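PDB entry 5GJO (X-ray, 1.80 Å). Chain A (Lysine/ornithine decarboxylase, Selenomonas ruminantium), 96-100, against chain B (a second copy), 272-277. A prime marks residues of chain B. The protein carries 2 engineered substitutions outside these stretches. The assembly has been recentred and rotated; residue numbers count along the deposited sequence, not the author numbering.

Chain A (96-100) PVKDA
Chain B, residues 272-277: VIGTKT

Packing without hydrogen bonds joins these two stretches, which bury 237 Å² between them. Chain A contributes an irregular segment, with a helix starting only at its end. Chain B contributes the end of a strand, 272 to 276, and a loop residue. The stretches run in opposite directions. Val97 lies across from Gly274′, with CA atoms 6.1 Å apart. The CA of Asp99 is 6.0 Å from the CA of Ile273′.

Val97 is the centre on chain A. Its backbone is extended (phi/psi -120/101), and its CA-to-CB bond points toward chain B. Chi1 is t, at -176°. In this rotamer Val97 CG1 sits 3.7 Å from Ile273′ O, 3.8 Å from Ile273′ CG1 and 3.8 Å from Gly274′ CA. Val97 CG2 lies 3.8 Å from Lys276′ NZ. A compact branched side chain thus reaches three residues of the strand.

Ile273′ answers from chain B, and its CA-to-CB bond also points toward the partner. Its backbone (-104/-9) departs from ideal strand values. Chi1 is p (61°) and chi2 is t (175°), so the CG1 to CD1 arm is extended. Ile273′ CD1 ends 3.9 Å from Asp99 CB. Ile273′ CB lies 4.0 Å from Lys98 O. The side chain packs against both Val97 and Asp99.

Gly274′ is fully extended (-162/152). Having no side chain, it leaves room for Val97. An ideal Gly274′ CB would be 2.5 Å from Val97 CG1, a clash.

Lys276′ has phi/psi -136/103. Its CA-to-CB bond points sideways, but the end of the side chain comes nearer to chain A. Chi1 is m (-50°), chi2 and chi3 are t (168°, -179°), and chi4 is m (-53°). This brings NZ beside the Val97 methyl in van der Waals contact; NZ is hydrogen-bonded elsewhere in the structure.

The CA-to-CB bond of Lys98 (-91/151) points away, with chi angles m, t, t, p (-61°, 155°, -155°, 56°). Its NZ is hydrogen-bonded to a residue just outside the stretches. Lys98 meets chain B through its backbone. Asp99 (-103/175) is the N-cap of the following helix. Its CA-to-CB bond points sideways, and its end leads away. Chi1 is p (70°) and chi2 is 2°; the carboxylate caps a backbone N just past the stretch, leaving CB to meet Ile273′.

Ala100 (-62/-44), Pro96 (-63/-23, C-gamma exo), Val272′ (-71/120, chi1 t) and Thr277′ (-99/-4, chi1 p) make no contact. Nor does Thr275′ (-121/159, chi1 p), whose CA-to-CB bond points away.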

# COMPACT_ATOMS: atom_id res chain seq x y z
N PRO A 96 3.58 -20.67 -3.46
CA PRO A 96 3.94 -21.64 -4.49
C PRO A 96 5.14 -21.22 -5.32
O PRO A 96 5.70 -22.12 -5.95
CB PRO A 96 2.67 -21.73 -5.37
CG PRO A 96 1.59 -21.20 -4.52
CD PRO A 96 2.23 -20.14 -3.68
N VAL A 97 5.47 -19.93 -5.43
CA VAL A 97 6.56 -19.48 -6.23
C VAL A 97 7.53 -18.78 -5.36
O VAL A 97 7.39 -17.61 -5.09
CB VAL A 97 6.14 -18.63 -7.43
CG1 VAL A 97 7.38 -18.27 -8.29
CG2 VAL A 97 5.09 -19.38 -8.25
N LYS A 98 8.60 -19.47 -5.00
CA LYS A 98 9.53 -18.94 -4.00
C LYS A 98 10.67 -18.13 -4.58
O LYS A 98 11.06 -18.39 -5.71
CB LYS A 98 10.04 -20.10 -3.20
CG LYS A 98 8.92 -20.83 -2.48
CD LYS A 98 9.29 -22.28 -2.19
CE LYS A 98 8.08 -23.18 -2.04
NZ LYS A 98 7.21 -23.10 -3.26
N ASP A 99 11.20 -17.16 -3.84
CA ASP A 99 12.36 -16.42 -4.32
C ASP A 99 13.62 -16.89 -3.61
O ASP A 99 13.58 -17.73 -2.76
CB ASP A 99 12.16 -14.90 -4.24
CG ASP A 99 12.14 -14.38 -2.83
OD1 ASP A 99 12.33 -15.18 -1.92
OD2 ASP A 99 11.95 -13.18 -2.64
N ALA A 100 14.76 -16.36 -4.03
CA ALA A 100 16.03 -16.84 -3.52
C ALA A 100 16.17 -16.63 -2.02
O ALA A 100 16.60 -17.51 -1.31
CB ALA A 100 17.15 -16.13 -4.24
N VAL B 272 12.73 -12.68 -13.00
CA VAL B 272 11.75 -13.71 -13.14
C VAL B 272 12.11 -14.80 -12.10
O VAL B 272 13.25 -15.31 -12.11
CB VAL B 272 11.82 -14.33 -14.58
CG1 VAL B 272 10.90 -15.52 -14.66
CG2 VAL B 272 11.42 -13.25 -15.57
N ILE B 273 11.19 -15.11 -11.16
CA ILE B 273 11.37 -16.18 -10.21
C ILE B 273 10.57 -17.42 -10.50
O ILE B 273 10.75 -18.48 -9.88
CB ILE B 273 11.15 -15.72 -8.71
CG1 ILE B 273 9.71 -15.22 -8.50
CG2 ILE B 273 12.10 -14.63 -8.32
CD1 ILE B 273 9.40 -14.89 -7.03
N GLY B 274 9.64 -17.37 -11.45
CA GLY B 274 8.90 -18.55 -11.75
C GLY B 274 8.25 -18.38 -13.12
O GLY B 274 8.05 -17.23 -13.61
N THR B 275 8.03 -19.50 -13.80
CA THR B 275 7.30 -19.51 -15.04
C THR B 275 6.09 -20.42 -14.90
O THR B 275 6.04 -21.32 -14.03
CB THR B 275 8.14 -20.00 -16.26
OG1 THR B 275 8.43 -21.37 -16.04
CG2 THR B 275 9.35 -19.23 -16.43
N LYS B 276 5.12 -20.19 -15.76
CA LYS B 276 4.00 -21.10 -15.96
C LYS B 276 3.76 -21.22 -17.49
O LYS B 276 3.29 -20.24 -18.13
CB LYS B 276 2.72 -20.70 -15.26
CG LYS B 276 2.91 -20.36 -13.84
CD LYS B 276 1.71 -19.69 -13.22
CE LYS B 276 2.09 -19.40 -11.75
NZ LYS B 276 2.61 -20.52 -10.87
N THR B 277 4.20 -22.33 -18.08
CA THR B 277 4.16 -22.48 -19.53
C THR B 277 3.02 -23.27 -20.05
O THR B 277 2.84 -23.35 -21.26
CB THR B 277 5.51 -23.08 -20.07
OG1 THR B 277 5.76 -24.32 -19.45
CG2 THR B 277 6.66 -22.21 -19.76